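Stage II sporulation protein E (SpoIIE) (Moorella thermoacetica, PDB 3ZT9) probably acts as a manganese-binding protein phosphatase of the PP2C clan, working with the bacterial stressosome in signal transduction. Local coordinates at residues Cys19-Leu24 with Ile147-Ile152; Leu34-Gly39 with Gly102-Lys107; Asn67-Cys72 with Gln97-Gly102; Leu118-Ile123 with Gln131-Lys136. All coordinates share one frame; numbering follows the deposited sequence.

Overall arrangement
Interactions 1 and 2 lie in the core, between the two antiparallel sheets of the sandwich, and their centres are about 6 Å apart. Both reach the same manganese ion and share three of its waters. Interaction 1 is polar, a serine bonded to an aspartate. Interaction 2 is mostly apolar beside a metal-binding aspartate. Interaction 3 is also buried, but it lies on the outer face of one sheet, where a helix packs through an aromatic ring. Interaction 4 is a surface contact of leucines, a threonine and waters. Both its segments bond to the same edge of strand 95-101, which interaction 3 also uses. G102 is common to interactions 2 and 3.

Interaction 1. Residues Cys19-Leu24 with Ile147-Ile152; sequences CGDACL and IHSDGI. With MN (manganese (II) ion), chain C.
D21 and S149 join the two sheets of a PP2C-type beta sandwich beside its metal centre. D21 begins strand 21-28 of one sheet. S149 directly follows strand 144-148 of the other. The D21 side chain can be traced outward. Its CB packs against G37 O of the adjacent strand. CG stands anti to the carbonyl carbon (chi1 -64°), which sends the carboxylate across the gap between the sheets. CG then passes beside the CB of S149. The two oxygens have different tasks. OD2 accepts a hydrogen bond of 2.7 Å from S149 OG. The hydroxyl comes from above the carboxylate plane, 39° out of it. Water 1 lies 2.9 Å from D21 OD1 and probably donates to it. That water lies 2.2 Å from the manganese ion of chain C, to which D150 OD1 also binds at 2.1 Å. D21 is thus probably a second-shell residue here, reaching this ion through a ligand water. D38 and D185 complete the protein ligands of the ion.

The turn at S149 is held from several sides. S149 OG also takes a weak hydrogen bond of 3.3 Å from G151 N, and A188 N makes a further weak bond to it. These weak bonds probably help to orient the hydroxyl as it donates to D21. The carbonyl oxygen of S149 has two donors. I152 N reaches S149 O at 3.1 Å. H148 ND1 reaches S149 O from the opposite face of the carbonyl plane, at 3.0 Å and nearly straight (168°), with the oxygen almost in the plane of the imidazole.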
loop_
_atom_site.group_PDB
_atom_site.type_symbol
_atom_site.label_atom_id
_atom_site.label_comp_id
_atom_site.label_asym_id
_atom_site.label_seq_id
_atom_site.Cartn_x
_atom_site.Cartn_y
_atom_site.Cartn_z
ATOM N N CYS A 19 11.260 -11.470 0.081
ATOM C CA CYS A 19 10.594 -10.400 0.817
ATOM C C CYS A 19 9.146 -10.742 1.100
ATOM O O CYS A 19 8.375 -11.009 0.192
ATOM C CB CYS A 19 10.687 -9.076 0.039
ATOM S SG CYS A 19 9.866 -7.665 0.815
ATOM N N GLY A 20 8.766 -10.712 2.376
ATOM C CA GLY A 20 7.397 -11.043 2.748
ATOM C C GLY A 20 6.348 -9.975 2.529
ATOM O O GLY A 20 5.183 -10.204 2.815
ATOM N N ASP A 21 6.741 -8.806 2.022
ATOM C CA ASP A 21 5.800 -7.769 1.631
ATOM C C ASP A 21 5.667 -7.741 0.094
ATOM O O ASP A 21 6.523 -8.242 -0.621
ATOM C CB ASP A 21 6.278 -6.358 2.070
ATOM C CG ASP A 21 6.369 -6.159 3.574
ATOM O OD1 ASP A 21 5.832 -6.963 4.357
ATOM O OD2 ASP A 21 6.970 -5.122 3.955
ATOM N N ALA A 22 4.601 -7.132 -0.415
ATOM C CA ALA A 22 4.430 -6.980 -1.850
ATOM C C ALA A 22 3.798 -5.638 -2.203
ATOM O O ALA A 22 3.003 -5.115 -1.438
ATOM C CB ALA A 22 3.568 -8.114 -2.406
ATOM N N CYS A 23 4.134 -5.123 -3.389
ATOM C CA CYS A 23 3.591 -3.862 -3.925
ATOM C C CYS A 23 2.896 -4.079 -5.281
ATOM O O CYS A 23 3.308 -4.929 -6.074
ATOM C CB CYS A 23 4.740 -2.843 -4.121
ATOM S SG CYS A 23 5.457 -2.341 -2.553
ATOM N N LEU A 24 1.857 -3.284 -5.546
ATOM C CA LEU A 24 1.184 -3.259 -6.846
ATOM C C LEU A 24 0.957 -1.806 -7.242
ATOM O O LEU A 24 0.531 -0.995 -6.424
ATOM C CB LEU A 24 -0.188 -3.924 -6.747
ATOM C CG LEU A 24 -1.062 -3.839 -8.006
ATOM C CD1 LEU A 24 -0.499 -4.707 -9.102
ATOM C CD2 LEU A 24 -2.476 -4.268 -7.680
ATOM N N ILE A 147 2.498 5.003 0.900
ATOM C CA ILE A 147 1.960 3.790 1.492
ATOM C C ILE A 147 3.174 2.993 1.975
ATOM O O ILE A 147 4.138 2.845 1.240
ATOM C CB ILE A 147 1.125 2.886 0.469
ATOM C CG1 ILE A 147 0.011 3.724 -0.226
ATOM C CG2 ILE A 147 0.531 1.623 1.225
ATOM C CD1 ILE A 147 -0.830 2.990 -1.298
ATOM N N HIS A 148 3.137 2.479 3.192
ATOM C CA HIS A 148 4.225 1.598 3.600
ATOM C C HIS A 148 3.798 0.524 4.583
ATOM O O HIS A 148 2.882 0.703 5.370
ATOM C CB HIS A 148 5.423 2.434 4.160
ATOM C CG HIS A 148 5.107 3.255 5.369
ATOM N ND1 HIS A 148 5.102 2.729 6.647
ATOM C CD2 HIS A 148 4.795 4.571 5.501
ATOM C CE1 HIS A 148 4.802 3.689 7.511
ATOM N NE2 HIS A 148 4.597 4.808 6.840
ATOM N N SER A 149 4.474 -0.623 4.529
ATOM C CA SER A 149 4.238 -1.646 5.561
ATOM C C SER A 149 4.829 -1.208 6.884
ATOM O O SER A 149 5.513 -0.176 6.968
ATOM C CB SER A 149 4.917 -2.952 5.159
ATOM O OG SER A 149 6.327 -2.817 5.141
ATOM N N ASP A 150 4.560 -1.987 7.936
ATOM C CA ASP A 150 5.048 -1.643 9.271
ATOM C C ASP A 150 6.554 -1.902 9.406
ATOM O O ASP A 150 7.111 -1.769 10.495
ATOM C CB ASP A 150 4.249 -2.406 10.327
ATOM C CG ASP A 150 4.436 -3.914 10.247
ATOM O OD1 ASP A 150 5.234 -4.406 9.418
ATOM O OD2 ASP A 150 3.783 -4.599 11.032
ATOM N N GLY A 151 7.201 -2.299 8.315
ATOM C CA GLY A 151 8.659 -2.210 8.212
ATOM C C GLY A 151 9.169 -0.784 8.407
ATOM O O GLY A 151 10.344 -0.571 8.740
ATOM N N ILE A 152 8.298 0.198 8.181
ATOM C CA ILE A 152 8.588 1.603 8.551
ATOM C C ILE A 152 7.559 2.069 9.587
ATOM O O ILE A 152 6.371 1.888 9.415
ATOM C CB ILE A 152 8.565 2.541 7.327
ATOM C CG1 ILE A 152 9.692 2.170 6.357
ATOM C CG2 ILE A 152 8.694 4.032 7.734
ATOM C CD1 ILE A 152 9.591 2.838 5.023
HETATM MN MN MN C . 5.730 -6.336 8.704
HETATM O O HOH W 1 6.800 -5.907 6.835
HETATM O O HOH W 2 4.717 -7.251 10.478
HETATM O O HOH W 3 6.258 -8.505 8.702
#

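Interaction 2. Residues Leu34-Gly39 with Gly102-Lys107; sequences LAVGDG and GNIHVK. With MN (manganese (II) ion), chain B; MN (manganese (II) ion), chain C.
I104 reaches across the sandwich and sets its CD1 against D38 and V36. CD1 lies 3.7 Å from D38 CB and 4.1 Å from V36 CG1. The I104 CG1 lies 3.8 Å from V36 O. Both torsions of I104 bend the same way (chi1 -59°, chi2 -65°), and this turns CD1 toward the metal-binding end of strand 31-39. D38 then carries the contact into the metal site. Its carboxylate bridges two manganese ions. D38 OD1 binds the ion of chain B at 2.1 Å. D38 OD2 binds the ion of chain C at 2.2 Å. G39 O is another ligand of the chain B ion, and water 3 bridges the pair. Water 4 donates to D38 OD2 at 2.7 Å and to N103 OD1 at 3.1 Å, so N103 probably helps to position the carboxylate. With I104 cut back to an alanine, the loss of CD1 would probably open a gap beside D38 CB and V36 CG1. N103 ND2 is hydrogen-bonded to D150 OD2, and D150 is another ligand of the chain C ion. Further out, I147 packs on both V36 and I104, and A85 touches I104. Strand 31-39 runs between strands 21-28 and 82-90 of one sheet. In the facing sheet, strand 105-110 lies between strands 144-148 and 113-115.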
loop_
_atom_site.group_PDB
_atom_site.type_symbol
_atom_site.label_atom_id
_atom_site.label_comp_id
_atom_site.label_asym_id
_atom_site.label_seq_id
_atom_site.Cartn_x
_atom_site.Cartn_y
_atom_site.Cartn_z
ATOM N N LEU A 34 -2.952 1.535 -6.189
ATOM C CA LEU A 34 -1.683 1.442 -5.471
ATOM C C LEU A 34 -1.918 0.552 -4.279
ATOM O O LEU A 34 -2.791 0.856 -3.483
ATOM C CB LEU A 34 -1.258 2.836 -4.927
ATOM C CG LEU A 34 -1.248 4.001 -5.937
ATOM C CD1 LEU A 34 -1.079 5.301 -5.168
ATOM C CD2 LEU A 34 -0.116 3.854 -6.918
ATOM N N ALA A 35 -1.127 -0.501 -4.113
ATOM C CA ALA A 35 -1.401 -1.426 -3.032
ATOM C C ALA A 35 -0.124 -1.916 -2.392
ATOM O O ALA A 35 0.889 -2.142 -3.082
ATOM C CB ALA A 35 -2.225 -2.659 -3.551
ATOM N N VAL A 36 -0.188 -2.134 -1.070
ATOM C CA VAL A 36 0.925 -2.795 -0.385
ATOM C C VAL A 36 0.354 -3.909 0.470
ATOM O O VAL A 36 -0.612 -3.704 1.177
ATOM C CB VAL A 36 1.741 -1.805 0.528
ATOM C CG1 VAL A 36 2.802 -2.544 1.336
ATOM C CG2 VAL A 36 2.413 -0.680 -0.331
ATOM N N GLY A 37 0.987 -5.074 0.447
ATOM C CA GLY A 37 0.555 -6.160 1.310
ATOM C C GLY A 37 1.739 -6.581 2.173
ATOM O O GLY A 37 2.905 -6.450 1.774
ATOM N N ASP A 38 1.436 -7.112 3.356
ATOM C CA ASP A 38 2.478 -7.612 4.239
ATOM C C ASP A 38 2.014 -8.978 4.698
ATOM O O ASP A 38 1.072 -9.055 5.454
ATOM C CB ASP A 38 2.611 -6.628 5.437
ATOM C CG ASP A 38 3.564 -7.111 6.523
ATOM O OD1 ASP A 38 3.969 -8.290 6.487
ATOM O OD2 ASP A 38 3.899 -6.316 7.431
ATOM N N GLY A 39 2.645 -10.053 4.218
ATOM C CA GLY A 39 2.251 -11.395 4.637
ATOM C C GLY A 39 2.633 -11.653 6.093
ATOM O O GLY A 39 3.687 -11.281 6.558
ATOM N N GLY A 102 -5.710 -4.332 8.576
ATOM C CA GLY A 102 -4.477 -4.598 9.277
ATOM C C GLY A 102 -3.672 -3.318 9.436
ATOM O O GLY A 102 -4.251 -2.253 9.573
ATOM N N ASN A 103 -2.350 -3.412 9.458
ATOM C CA ASN A 103 -1.560 -2.242 9.864
ATOM C C ASN A 103 -0.632 -1.689 8.780
ATOM O O ASN A 103 0.427 -1.200 9.064
ATOM C CB ASN A 103 -0.755 -2.533 11.113
ATOM C CG ASN A 103 0.360 -3.518 10.858
ATOM O OD1 ASN A 103 0.345 -4.228 9.848
ATOM N ND2 ASN A 103 1.334 -3.567 11.766
ATOM N N ILE A 104 -1.050 -1.739 7.536
ATOM C CA ILE A 104 -0.327 -1.005 6.524
ATOM C C ILE A 104 -0.623 0.516 6.756
ATOM O O ILE A 104 -1.711 0.881 7.209
ATOM C CB ILE A 104 -0.812 -1.411 5.118
ATOM C CG1 ILE A 104 -0.612 -2.917 4.879
ATOM C CG2 ILE A 104 -0.108 -0.564 4.048
ATOM C CD1 ILE A 104 0.848 -3.408 4.856
ATOM N N HIS A 105 0.330 1.381 6.476
ATOM C CA HIS A 105 0.120 2.813 6.700
ATOM C C HIS A 105 -0.044 3.560 5.399
ATOM O O HIS A 105 0.739 3.362 4.460
ATOM C CB HIS A 105 1.318 3.327 7.486
ATOM C CG HIS A 105 1.479 2.627 8.793
ATOM N ND1 HIS A 105 0.528 2.702 9.791
ATOM C CD2 HIS A 105 2.451 1.809 9.258
ATOM C CE1 HIS A 105 0.914 1.963 10.814
ATOM N NE2 HIS A 105 2.077 1.409 10.517
ATOM N N VAL A 106 -1.058 4.428 5.348
ATOM C CA VAL A 106 -1.263 5.281 4.172
ATOM C C VAL A 106 -1.281 6.711 4.603
ATOM O O VAL A 106 -1.884 7.024 5.618
ATOM C CB VAL A 106 -2.623 4.967 3.543
ATOM C CG1 VAL A 106 -2.924 5.941 2.360
ATOM C CG2 VAL A 106 -2.637 3.495 3.046
ATOM N N LYS A 107 -0.623 7.596 3.847
ATOM C CA LYS A 107 -0.770 9.040 4.134
ATOM C C LYS A 107 -0.962 9.728 2.799
ATOM O O LYS A 107 -0.260 9.422 1.836
ATOM C CB LYS A 107 0.461 9.580 4.840
ATOM C CG LYS A 107 0.196 10.929 5.600
ATOM C CD LYS A 107 1.324 11.235 6.554
ATOM C CE LYS A 107 1.400 10.225 7.681
ATOM N NZ LYS A 107 0.353 10.423 8.714
HETATM MN MN MN B . 5.162 -9.868 7.317
HETATM MN MN MN C . 5.730 -6.336 8.704
HETATM O O HOH W 4 2.599 -4.016 7.772
HETATM O O HOH W 5 6.423 -9.328 5.620
HETATM O O HOH W 6 4.020 -9.646 9.299
HETATM O O HOH W 3 6.258 -8.505 8.702
HETATM O O HOH W 2 4.717 -7.251 10.478
HETATM O O HOH W 1 6.800 -5.907 6.835
#

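Interaction 3. Residues Asn67-Cys72 with Gln97-Gly102; sequences NIFQLC and QAAIVG
The F69 ring fills the space between helix 65-76 and strand 95-101, with A99 and V101 as its partners. This is the outer helix-on-sheet layer of the alpha-beta-beta-alpha sandwich of PP2C proteins. Strand alternation sets up the contact. The CB atoms of A99 and V101 point toward the helix, while those of A98 and I100 point away from it. F69 leaves the helix and its ring extends to the strand. Different sides of the ring serve the two partners: CD1 and CE1 meet V101, CE2 and CZ meet A99. F69 CD1 lies 3.6 Å from V101 CG2, and F69 CE1 follows at 4.0 Å from the same methyl. Across the ring, F69 CE2 lies 4.0 Å from A99 CB. The side chains of F69 and V101 run past each other in opposite directions, and the methyl meets the ring obliquely. V101 CG2 stands anti to its own carbonyl carbon, on the helix side. Replacing F69 with an alanine would probably leave a gap between helix and sheet, with A99 CB and V101 CG2 missing their aromatic neighbour. L86, Y128 and L132 also touch F69 and help to enclose it. The preceding I68 packs on L86 and on M57 of helix 43-60. The far end of the ring reaches the strand backbone itself, where F69 CZ stands 3.6 Å from A99 O, again at an oblique approach.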
loop_
_atom_site.group_PDB
_atom_site.type_symbol
_atom_site.label_atom_id
_atom_site.label_comp_id
_atom_site.label_asym_id
_atom_site.label_seq_id
_atom_site.Cartn_x
_atom_site.Cartn_y
_atom_site.Cartn_z
ATOM N N ASN A 67 -15.654 -5.638 -2.635
ATOM C CA ASN A 67 -15.424 -6.888 -3.351
ATOM C C ASN A 67 -13.941 -7.255 -3.380
ATOM O O ASN A 67 -13.575 -8.413 -3.152
ATOM C CB ASN A 67 -15.948 -6.805 -4.775
ATOM C CG ASN A 67 -16.016 -8.165 -5.435
ATOM O OD1 ASN A 67 -16.796 -9.030 -5.024
ATOM N ND2 ASN A 67 -15.196 -8.371 -6.453
ATOM N N ILE A 68 -13.086 -6.276 -3.645
ATOM C CA ILE A 68 -11.651 -6.547 -3.754
ATOM C C ILE A 68 -11.100 -7.181 -2.475
ATOM O O ILE A 68 -10.413 -8.200 -2.523
ATOM C CB ILE A 68 -10.856 -5.293 -4.089
ATOM C CG1 ILE A 68 -11.081 -4.881 -5.547
ATOM C CG2 ILE A 68 -9.344 -5.526 -3.843
ATOM C CD1 ILE A 68 -10.729 -3.406 -5.812
ATOM N N PHE A 69 -11.452 -6.619 -1.327
ATOM C CA PHE A 69 -10.911 -7.103 -0.062
ATOM C C PHE A 69 -11.548 -8.413 0.342
ATOM O O PHE A 69 -10.881 -9.264 0.903
ATOM C CB PHE A 69 -11.079 -6.021 1.035
ATOM C CG PHE A 69 -9.954 -5.030 1.059
ATOM C CD1 PHE A 69 -8.819 -5.282 1.808
ATOM C CD2 PHE A 69 -10.008 -3.902 0.290
ATOM C CE1 PHE A 69 -7.740 -4.388 1.810
ATOM C CE2 PHE A 69 -8.956 -2.984 0.292
ATOM C CZ PHE A 69 -7.819 -3.227 1.059
ATOM N N GLN A 70 -12.829 -8.592 0.013
ATOM C CA GLN A 70 -13.546 -9.835 0.319
ATOM C C GLN A 70 -12.970 -11.001 -0.493
ATOM O O GLN A 70 -12.745 -12.064 0.045
ATOM C CB GLN A 70 -15.070 -9.686 0.101
ATOM C CG GLN A 70 -15.760 -8.859 1.192
ATOM C CD GLN A 70 -17.241 -8.644 0.933
ATOM O OE1 GLN A 70 -17.771 -9.041 -0.108
ATOM N NE2 GLN A 70 -17.919 -8.019 1.886
ATOM N N LEU A 71 -12.679 -10.799 -1.775
ATOM C CA LEU A 71 -12.021 -11.852 -2.543
ATOM C C LEU A 71 -10.589 -12.122 -2.029
ATOM O O LEU A 71 -10.163 -13.273 -1.990
ATOM C CB LEU A 71 -12.007 -11.564 -4.050
ATOM C CG LEU A 71 -11.304 -12.654 -4.899
ATOM C CD1 LEU A 71 -9.876 -12.838 -4.474
ATOM C CD2 LEU A 71 -11.964 -14.025 -4.848
ATOM N N CYS A 72 -9.835 -11.076 -1.675
ATOM C CA CYS A 72 -8.495 -11.253 -1.102
ATOM C C CYS A 72 -8.535 -12.193 0.079
ATOM O O CYS A 72 -7.727 -13.124 0.183
ATOM C CB CYS A 72 -7.922 -9.927 -0.579
ATOM S SG CYS A 72 -7.107 -8.939 -1.781
ATOM N N GLN A 97 -10.278 6.796 -3.217
ATOM C CA GLN A 97 -10.848 5.997 -2.141
ATOM C C GLN A 97 -9.706 5.176 -1.588
ATOM O O GLN A 97 -8.769 4.834 -2.317
ATOM C CB GLN A 97 -11.892 5.001 -2.667
ATOM C CG GLN A 97 -13.132 5.546 -3.253
ATOM C CD GLN A 97 -14.067 4.410 -3.691
ATOM O OE1 GLN A 97 -14.823 4.546 -4.648
ATOM N NE2 GLN A 97 -14.010 3.286 -2.983
ATOM N N ALA A 98 -9.728 4.855 -0.300
ATOM C CA ALA A 98 -8.669 3.976 0.171
ATOM C C ALA A 98 -9.234 3.099 1.276
ATOM O O ALA A 98 -10.132 3.525 2.000
ATOM C CB ALA A 98 -7.520 4.777 0.722
ATOM N N ALA A 99 -8.685 1.894 1.447
ATOM C CA ALA A 99 -9.044 1.111 2.658
ATOM C C ALA A 99 -7.855 0.269 3.090
ATOM O O ALA A 99 -6.953 0.012 2.280
ATOM C CB ALA A 99 -10.242 0.221 2.363
ATOM N N ILE A 100 -7.862 -0.153 4.352
ATOM C CA ILE A 100 -6.737 -0.903 4.901
ATOM C C ILE A 100 -7.286 -1.964 5.817
ATOM O O ILE A 100 -8.096 -1.644 6.681
ATOM C CB ILE A 100 -5.801 -0.006 5.785
ATOM C CG1 ILE A 100 -5.349 1.234 4.999
ATOM C CG2 ILE A 100 -4.565 -0.819 6.252
ATOM C CD1 ILE A 100 -4.770 2.298 5.902
ATOM N N VAL A 101 -6.855 -3.209 5.633
ATOM C CA VAL A 101 -7.146 -4.246 6.622
ATOM C C VAL A 101 -5.807 -4.573 7.273
ATOM O O VAL A 101 -4.868 -5.012 6.609
ATOM C CB VAL A 101 -7.816 -5.505 6.006
ATOM C CG1 VAL A 101 -7.986 -6.583 7.067
ATOM C CG2 VAL A 101 -9.169 -5.132 5.435
ATOM N N GLY A 102 -5.710 -4.332 8.576
ATOM C CA GLY A 102 -4.477 -4.598 9.277
ATOM C C GLY A 102 -3.672 -3.318 9.436
ATOM O O GLY A 102 -4.251 -2.253 9.573
#

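Interaction 4. Residues Leu118-Ile123 with Gln131-Lys136; sequences LATPGI and QLLIAK
L118 and T120 meet L133 at the edge of the PP2C-type sandwich, where two chain segments run antiparallel beside strand 95-101. The contact lies largely at the surface. Its apolar part begins with the two leucines. L118 CD2 touches L133 CD1 at 3.9 Å, and the two side chains meet at a slant. T120 is the buried member. Its CB points toward the other segment, and CG2, anti to the carbonyl carbon, makes the touch. T120 CG2 lies 3.8 Å from L133 CB and only 3.3 Å from L133 N, so the methyl is tightly packed against the backbone. L132 starts away from T120, but its end turns back, and its CD1 comes within 4.3 Å of T120 OG1.

The polar part runs through water. No direct hydrogen bond joins the two segments. Water 8 donates to L118 O at 2.8 Å and to L133 O at 3.0 Å. Water 7 lies 2.7 Å from both L118 O and L133 O, though it has more acceptors near it than protons to give. Water 8 thus links the two carbonyls, and water 7 lies between the same pair.

Backbone bonds to strand 95-101 place both segments. T120 pairs with I100 and G102, and A135 pairs with A98. The T120 hydroxyl turns to the same strand: OG1, placed between backbone N and carbonyl carbon (chi1 85°), makes a weak hydrogen bond with I100 O.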
loop_
_atom_site.group_PDB
_atom_site.type_symbol
_atom_site.label_atom_id
_atom_site.label_comp_id
_atom_site.label_asym_id
_atom_site.label_seq_id
_atom_site.Cartn_x
_atom_site.Cartn_y
_atom_site.Cartn_z
ATOM N N LEU A 118 -8.123 5.629 8.015
ATOM C CA LEU A 118 -8.273 4.736 9.144
ATOM C C LEU A 118 -8.287 3.285 8.691
ATOM O O LEU A 118 -9.039 2.932 7.776
ATOM C CB LEU A 118 -9.588 5.048 9.830
ATOM C CG LEU A 118 -9.956 4.057 10.930
ATOM C CD1 LEU A 118 -8.843 4.030 11.978
ATOM C CD2 LEU A 118 -11.291 4.476 11.535
ATOM N N ALA A 119 -7.456 2.473 9.331
ATOM C CA ALA A 119 -7.371 1.050 9.069
ATOM C C ALA A 119 -8.487 0.339 9.793
ATOM O O ALA A 119 -8.910 0.760 10.864
ATOM C CB ALA A 119 -6.022 0.463 9.568
ATOM N N THR A 120 -8.943 -0.747 9.195
ATOM C CA THR A 120 -9.838 -1.669 9.902
ATOM C C THR A 120 -9.015 -2.847 10.386
ATOM O O THR A 120 -8.317 -3.430 9.608
ATOM C CB THR A 120 -10.958 -2.167 8.963
ATOM O OG1 THR A 120 -10.508 -3.288 8.212
ATOM C CG2 THR A 120 -11.356 -1.070 8.002
ATOM N N PRO A 121 -9.106 -3.207 11.681
ATOM C CA PRO A 121 -8.319 -4.334 12.174
ATOM C C PRO A 121 -8.699 -5.648 11.492
ATOM O O PRO A 121 -9.823 -5.847 11.052
ATOM C CB PRO A 121 -8.660 -4.390 13.673
ATOM C CG PRO A 121 -9.976 -3.735 13.795
ATOM C CD PRO A 121 -10.020 -2.683 12.714
ATOM N N GLY A 122 -7.743 -6.551 11.405
ATOM C CA GLY A 122 -8.033 -7.864 10.879
ATOM C C GLY A 122 -6.836 -8.436 10.158
ATOM O O GLY A 122 -5.820 -7.780 10.022
ATOM N N ILE A 123 -6.989 -9.661 9.667
ATOM C CA ILE A 123 -5.955 -10.340 8.889
ATOM C C ILE A 123 -6.658 -11.043 7.743
ATOM O O ILE A 123 -7.480 -11.920 7.976
ATOM C CB ILE A 123 -5.185 -11.414 9.706
ATOM C CG1 ILE A 123 -4.432 -10.745 10.854
ATOM C CG2 ILE A 123 -4.202 -12.210 8.751
ATOM C CD1 ILE A 123 -3.774 -11.722 11.827
ATOM N N GLN A 131 -16.876 -4.845 8.923
ATOM C CA GLN A 131 -17.040 -4.200 7.631
ATOM C C GLN A 131 -15.908 -3.211 7.327
ATOM O O GLN A 131 -15.349 -2.550 8.220
ATOM C CB GLN A 131 -18.396 -3.500 7.540
ATOM C CG GLN A 131 -18.552 -2.273 8.421
ATOM C CD GLN A 131 -19.669 -1.361 7.938
ATOM O OE1 GLN A 131 -20.732 -1.830 7.510
ATOM N NE2 GLN A 131 -19.422 -0.047 7.982
ATOM N N LEU A 132 -15.589 -3.128 6.045
ATOM C CA LEU A 132 -14.474 -2.342 5.561
ATOM C C LEU A 132 -14.800 -0.863 5.661
ATOM O O LEU A 132 -15.869 -0.442 5.236
ATOM C CB LEU A 132 -14.239 -2.718 4.093
ATOM C CG LEU A 132 -12.945 -2.304 3.414
ATOM C CD1 LEU A 132 -11.691 -2.916 4.060
ATOM C CD2 LEU A 132 -13.049 -2.692 1.946
ATOM N N LEU A 133 -13.886 -0.067 6.202
ATOM C CA LEU A 133 -14.115 1.380 6.268
ATOM C C LEU A 133 -13.378 2.064 5.126
ATOM O O LEU A 133 -12.157 2.179 5.128
ATOM C CB LEU A 133 -13.663 1.953 7.604
ATOM C CG LEU A 133 -14.700 1.820 8.724
ATOM C CD1 LEU A 133 -14.110 2.313 10.025
ATOM C CD2 LEU A 133 -15.972 2.588 8.399
ATOM N N ILE A 134 -14.118 2.504 4.121
ATOM C CA ILE A 134 -13.461 3.137 2.976
ATOM C C ILE A 134 -13.395 4.629 3.182
ATOM O O ILE A 134 -14.434 5.302 3.313
ATOM C CB ILE A 134 -14.266 2.863 1.685
ATOM C CG1 ILE A 134 -14.248 1.363 1.400
ATOM C CG2 ILE A 134 -13.670 3.636 0.516
ATOM C CD1 ILE A 134 -15.264 0.898 0.318
ATOM N N ALA A 135 -12.174 5.144 3.217
ATOM C CA ALA A 135 -11.969 6.582 3.275
ATOM C C ALA A 135 -12.122 7.138 1.881
ATOM O O ALA A 135 -11.741 6.500 0.920
ATOM C CB ALA A 135 -10.565 6.872 3.795
ATOM N N LYS A 136 -12.627 8.350 1.767
ATOM C CA LYS A 136 -12.806 8.928 0.436
ATOM C C LYS A 136 -12.328 10.342 0.451
ATOM O O LYS A 136 -12.488 11.008 1.452
ATOM C CB LYS A 136 -14.294 8.961 0.113
ATOM C CG LYS A 136 -14.834 7.565 -0.099
ATOM C CD LYS A 136 -16.236 7.558 -0.598
ATOM C CE LYS A 136 -16.684 6.129 -0.815
ATOM N NZ LYS A 136 -18.105 6.070 -1.222
HETATM O O HOH W 7 -9.962 1.019 6.071
HETATM O O HOH W 8 -10.732 4.599 6.259
#